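Local structure of phosphoserine aminotransferase (Bacillus alcalophilus, 1W23) at residues L296-N309 with V330-P342. The protein catalyses the reversible, pyridoxal-phosphate-dependent transfer of an amino group between glutamate and 3-phosphohydroxypyruvate, giving phosphoserine in serine biosynthesis. Residues are numbered along the deposited sequence; the frame is centred on the assembly and turned at random.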
loop_
_atom_site.group_PDB
_atom_site.type_symbol
_atom_site.label_atom_id
_atom_site.label_comp_id
_atom_site.label_asym_id
_atom_site.label_seq_id
_atom_site.Cartn_x
_atom_site.Cartn_y
_atom_site.Cartn_z
ATOM N N LEU A 296 -17.843 2.947 20.728
ATOM C CA LEU A 296 -17.190 4.219 21.018
ATOM C C LEU A 296 -16.585 4.866 19.794
ATOM O O LEU A 296 -16.119 6.004 19.880
ATOM C CB LEU A 296 -16.135 4.011 22.115
ATOM C CG LEU A 296 -16.712 3.570 23.458
ATOM C CD1 LEU A 296 -15.567 3.207 24.400
ATOM C CD2 LEU A 296 -17.597 4.642 24.073
ATOM N N MET A 297 -16.540 4.154 18.666
ATOM C CA MET A 297 -15.858 4.561 17.442
ATOM C C MET A 297 -16.797 4.972 16.291
ATOM O O MET A 297 -16.449 5.870 15.527
ATOM C CB MET A 297 -14.954 3.401 16.971
ATOM C CG MET A 297 -13.818 3.089 17.915
ATOM S SD MET A 297 -12.422 4.248 17.903
ATOM C CE MET A 297 -12.730 5.302 19.327
ATOM N N ASN A 298 -17.957 4.297 16.169
ATOM C CA ASN A 298 -18.904 4.585 15.112
ATOM C C ASN A 298 -20.304 4.616 15.700
ATOM O O ASN A 298 -20.774 3.616 16.180
ATOM C CB ASN A 298 -18.857 3.553 13.967
ATOM C CG ASN A 298 -17.463 3.364 13.410
ATOM O OD1 ASN A 298 -16.762 2.423 13.836
ATOM N ND2 ASN A 298 -17.038 4.161 12.435
ATOM N N VAL A 299 -20.944 5.804 15.675
ATOM C CA VAL A 299 -22.273 5.981 16.262
ATOM C C VAL A 299 -23.299 5.985 15.143
ATOM O O VAL A 299 -23.338 6.907 14.308
ATOM C CB VAL A 299 -22.351 7.282 17.082
ATOM C CG1 VAL A 299 -23.746 7.415 17.664
ATOM C CG2 VAL A 299 -21.282 7.360 18.152
ATOM N N THR A 300 -24.130 4.951 15.116
ATOM C CA THR A 300 -25.098 4.756 14.031
ATOM C C THR A 300 -26.508 5.093 14.498
ATOM O O THR A 300 -26.952 4.669 15.592
ATOM C CB THR A 300 -24.996 3.323 13.489
ATOM O OG1 THR A 300 -25.138 2.427 14.587
ATOM C CG2 THR A 300 -23.677 3.099 12.761
ATOM N N PHE A 301 -27.260 5.858 13.686
ATOM C CA PHE A 301 -28.591 6.264 14.121
ATOM C C PHE A 301 -29.425 6.656 12.890
ATOM O O PHE A 301 -28.916 6.924 11.818
ATOM C CB PHE A 301 -28.574 7.402 15.124
ATOM C CG PHE A 301 -27.910 8.684 14.662
ATOM C CD1 PHE A 301 -28.705 9.731 14.169
ATOM C CD2 PHE A 301 -26.549 8.876 14.695
ATOM C CE1 PHE A 301 -28.145 10.925 13.735
ATOM C CE2 PHE A 301 -25.997 10.100 14.293
ATOM C CZ PHE A 301 -26.808 11.104 13.823
ATOM N N ASN A 302 -30.742 6.684 13.124
ATOM C CA ASN A 302 -31.732 7.120 12.127
ATOM C C ASN A 302 -32.667 8.132 12.775
ATOM O O ASN A 302 -32.893 8.090 13.984
ATOM C CB ASN A 302 -32.587 5.929 11.613
ATOM C CG ASN A 302 -31.875 5.058 10.643
ATOM O OD1 ASN A 302 -31.948 5.342 9.421
ATOM N ND2 ASN A 302 -31.188 4.019 11.111
ATOM N N LEU A 303 -33.296 8.953 11.956
ATOM C CA LEU A 303 -34.436 9.773 12.332
ATOM C C LEU A 303 -35.696 8.944 12.111
ATOM O O LEU A 303 -35.639 7.766 11.756
ATOM C CB LEU A 303 -34.395 11.111 11.584
ATOM C CG LEU A 303 -33.340 12.111 12.082
ATOM C CD1 LEU A 303 -31.905 11.733 11.710
ATOM C CD2 LEU A 303 -33.675 13.513 11.559
ATOM N N ARG A 304 -36.901 9.519 12.326
ATOM C CA ARG A 304 -38.114 8.702 12.275
ATOM C C ARG A 304 -38.523 8.241 10.881
ATOM O O ARG A 304 -39.336 7.308 10.747
ATOM C CB ARG A 304 -39.303 9.462 12.898
ATOM C CG ARG A 304 -39.309 9.451 14.420
ATOM C CD ARG A 304 -40.661 9.916 14.998
ATOM N NE ARG A 304 -40.698 9.652 16.443
ATOM C CZ ARG A 304 -40.294 10.542 17.374
ATOM N NH1 ARG A 304 -39.901 11.774 17.030
ATOM N NH2 ARG A 304 -40.313 10.131 18.639
ATOM N N ASN A 305 -38.083 8.847 9.800
ATOM C CA ASN A 305 -38.364 8.416 8.442
ATOM C C ASN A 305 -37.236 8.856 7.540
ATOM O O ASN A 305 -36.323 9.602 7.932
ATOM C CB ASN A 305 -39.753 8.908 8.036
ATOM C CG ASN A 305 -39.893 10.421 8.049
ATOM O OD1 ASN A 305 -39.112 11.079 7.375
ATOM N ND2 ASN A 305 -40.851 10.938 8.808
ATOM N N GLU A 306 -37.240 8.375 6.321
ATOM C CA GLU A 306 -36.156 8.567 5.392
ATOM C C GLU A 306 -36.148 10.016 4.931
ATOM O O GLU A 306 -35.064 10.585 4.663
ATOM C CB GLU A 306 -36.273 7.600 4.188
ATOM C CG GLU A 306 -35.171 7.769 3.179
ATOM C CD GLU A 306 -33.800 7.562 3.749
ATOM O OE1 GLU A 306 -33.604 6.965 4.824
ATOM O OE2 GLU A 306 -32.899 8.052 3.019
ATOM N N GLU A 307 -37.308 10.662 4.817
ATOM C CA GLU A 307 -37.305 12.088 4.453
ATOM C C GLU A 307 -36.578 12.957 5.476
ATOM O O GLU A 307 -35.751 13.831 5.131
ATOM C CB GLU A 307 -38.743 12.551 4.257
ATOM C CG GLU A 307 -39.428 11.812 3.127
ATOM C CD GLU A 307 -39.955 10.415 3.368
ATOM O OE1 GLU A 307 -40.196 9.976 4.504
ATOM O OE2 GLU A 307 -40.195 9.676 2.386
ATOM N N LEU A 308 -36.833 12.729 6.745
ATOM C CA LEU A 308 -36.067 13.412 7.798
ATOM C C LEU A 308 -34.622 13.041 7.787
ATOM O O LEU A 308 -33.771 13.921 8.006
ATOM C CB LEU A 308 -36.676 13.097 9.181
ATOM C CG LEU A 308 -38.020 13.819 9.483
ATOM C CD1 LEU A 308 -38.664 13.183 10.716
ATOM C CD2 LEU A 308 -37.745 15.286 9.696
ATOM N N ASN A 309 -34.257 11.776 7.575
ATOM C CA ASN A 309 -32.835 11.428 7.461
ATOM C C ASN A 309 -32.193 12.296 6.368
ATOM O O ASN A 309 -31.097 12.818 6.576
ATOM C CB ASN A 309 -32.671 9.966 7.015
ATOM C CG ASN A 309 -32.623 8.945 8.113
ATOM O OD1 ASN A 309 -32.385 9.250 9.290
ATOM N ND2 ASN A 309 -32.808 7.622 7.720
ATOM N N VAL A 330 -26.644 0.159 4.546
ATOM C CA VAL A 330 -27.610 0.296 5.614
ATOM C C VAL A 330 -28.320 1.659 5.715
ATOM O O VAL A 330 -29.342 1.795 6.366
ATOM C CB VAL A 330 -27.013 0.008 7.018
ATOM C CG1 VAL A 330 -26.514 -1.433 7.107
ATOM C CG2 VAL A 330 -25.912 0.977 7.390
ATOM N N GLY A 331 -27.809 2.696 5.066
ATOM C CA GLY A 331 -28.515 3.954 5.198
ATOM C C GLY A 331 -28.341 4.567 6.579
ATOM O O GLY A 331 -27.442 4.307 7.343
ATOM N N GLY A 332 -29.289 5.489 6.902
ATOM C CA GLY A 332 -29.237 6.281 8.092
ATOM C C GLY A 332 -27.984 7.134 8.173
ATOM O O GLY A 332 -27.476 7.638 7.159
ATOM N N CYS A 333 -27.496 7.330 9.404
ATOM C CA CYS A 333 -26.423 8.241 9.717
ATOM C C CYS A 333 -25.324 7.485 10.473
ATOM O O CYS A 333 -25.627 6.527 11.215
ATOM C CB CYS A 333 -26.905 9.399 10.601
ATOM S SG CYS A 333 -28.354 10.246 9.916
ATOM N N ARG A 334 -24.095 7.917 10.341
ATOM C CA ARG A 334 -22.977 7.307 11.063
ATOM C C ARG A 334 -21.987 8.406 11.382
ATOM O O ARG A 334 -21.398 8.994 10.495
ATOM C CB ARG A 334 -22.293 6.217 10.241
ATOM C CG ARG A 334 -21.106 5.594 10.962
ATOM C CD ARG A 334 -20.564 4.364 10.249
ATOM N NE ARG A 334 -20.185 4.653 8.861
ATOM C CZ ARG A 334 -19.544 3.781 8.092
ATOM N NH1 ARG A 334 -19.192 2.595 8.545
ATOM N NH2 ARG A 334 -19.272 4.141 6.811
ATOM N N ALA A 335 -21.814 8.681 12.692
ATOM C CA ALA A 335 -20.811 9.634 13.159
ATOM C C ALA A 335 -19.567 8.820 13.580
ATOM O O ALA A 335 -19.606 8.134 14.621
ATOM C CB ALA A 335 -21.326 10.468 14.334
ATOM N N SER A 336 -18.509 8.853 12.783
ATOM C CA SER A 336 -17.267 8.152 13.113
ATOM C C SER A 336 -16.414 9.091 13.948
ATOM O O SER A 336 -16.145 10.222 13.564
ATOM C CB SER A 336 -16.570 7.685 11.858
ATOM O OG SER A 336 -17.361 6.743 11.143
ATOM N N ILE A 337 -16.060 8.602 15.146
ATOM C CA ILE A 337 -15.431 9.358 16.214
ATOM C C ILE A 337 -14.176 8.648 16.719
ATOM O O ILE A 337 -13.952 8.411 17.885
ATOM C CB ILE A 337 -16.455 9.670 17.340
ATOM C CG1 ILE A 337 -17.188 8.431 17.847
ATOM C CG2 ILE A 337 -17.421 10.740 16.875
ATOM C CD1 ILE A 337 -17.995 8.691 19.121
ATOM N N TYR A 338 -13.313 8.290 15.759
ATOM C CA TYR A 338 -12.025 7.691 16.025
ATOM C C TYR A 338 -11.162 8.584 16.883
ATOM O O TYR A 338 -11.497 9.752 17.134
ATOM C CB TYR A 338 -11.343 7.414 14.675
ATOM C CG TYR A 338 -12.158 6.533 13.749
ATOM C CD1 TYR A 338 -12.427 6.932 12.451
ATOM C CD2 TYR A 338 -12.660 5.315 14.119
ATOM C CE1 TYR A 338 -13.143 6.163 11.587
ATOM C CE2 TYR A 338 -13.368 4.516 13.265
ATOM C CZ TYR A 338 -13.604 4.933 11.979
ATOM O OH TYR A 338 -14.357 4.112 11.141
ATOM N N ASN A 339 -10.014 8.077 17.309
ATOM C CA ASN A 339 -9.164 8.764 18.300
ATOM C C ASN A 339 -8.950 10.254 17.993
ATOM O O ASN A 339 -9.018 11.069 18.916
ATOM C CB ASN A 339 -7.787 8.123 18.291
ATOM C CG ASN A 339 -7.681 6.763 18.962
ATOM O OD1 ASN A 339 -8.616 6.283 19.595
ATOM N ND2 ASN A 339 -6.508 6.134 18.842
ATOM N N ALA A 340 -8.653 10.586 16.741
ATOM C CA ALA A 340 -8.251 11.956 16.412
ATOM C C ALA A 340 -9.400 12.919 16.173
ATOM O O ALA A 340 -9.145 14.116 16.001
ATOM C CB ALA A 340 -7.313 11.961 15.231
ATOM N N VAL A 341 -10.634 12.468 16.162
ATOM C CA VAL A 341 -11.739 13.406 16.003
ATOM C C VAL A 341 -11.813 14.283 17.239
ATOM O O VAL A 341 -11.920 13.759 18.362
ATOM C CB VAL A 341 -13.063 12.661 15.721
ATOM C CG1 VAL A 341 -14.229 13.622 15.721
ATOM C CG2 VAL A 341 -12.981 11.868 14.420
ATOM N N PRO A 342 -11.747 15.613 17.121
ATOM C CA PRO A 342 -11.707 16.467 18.324
ATOM C C PRO A 342 -13.045 16.522 19.020
ATOM O O PRO A 342 -14.109 16.439 18.404
ATOM C CB PRO A 342 -11.284 17.831 17.781
ATOM C CG PRO A 342 -11.873 17.822 16.422
ATOM C CD PRO A 342 -11.648 16.413 15.872
HETATM O O HOH W 1 -29.852 2.144 9.203
HETATM O O HOH W 2 -31.278 5.992 4.917
#
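Cys-333 sets its CB over the centre of the Phe-301 ring face, 3.7 Å from the centroid, a CH-pi contact, while SG meets the same ring obliquely. Phe-301 CG stands between its backbone N and carbonyl carbon (chi1 59°), which brings the ring over Cys-333. These two form a hydrogen-bonded pair of antiparallel strands 298-302 and 333-336, as do Val-299 and Ala-335; Ile-337 N adds a nearly straight bond to Met-297 O. On the Phe-301 face, the small Ala-335 sits opposite Val-299, whose CG2 touches Ile-337 CD1 at 3.7 Å. Ile-337 also tucks CG1 against Leu-296 O, 3.3 Å away.

On the other face, Thr-300 CG2 and Arg-334 CG lie side by side. The Asn-298 amide stands almost perpendicular to the Tyr-338 ring (81°), and its ND2 spends both hydrogens in its own plane: one to Tyr-338 OH (3.0 Å, 168°), which is also hydrogen-bonded to Ala-9 O, the other, more bent, to Ser-336 OG. Past the strand ends, Met-297 SD meets the edge of the Tyr-338 ring in its plane, 3.9 Å from CD2, a Met-aromatic contact.

Where the strands part, Asn-302 OD1 fits against the bare CA of Gly-332 at 3.2 Å, a closeness that the lack of a side chain there allows, and accepts from Asn-309 ND2; Asn-309 OD1 takes Leu-303 N.

Asn-298 OD1 accepts from Asn-150 of the cofactor pocket, and the Tyr-338 side chain lies about 3 Å from that of Lys-196, the cofactor-carrying lysine, not attached in this structure. The pair forms the middle and one outer strand of a three-stranded antiparallel sheet, with 286-287 beyond 298-302; helix 343-359 covers Phe-301, Ala-335 and Ile-337, helix 306-318 packs on Phe-301 and Cys-333, and helix 259-279 meets Met-297 and Val-299.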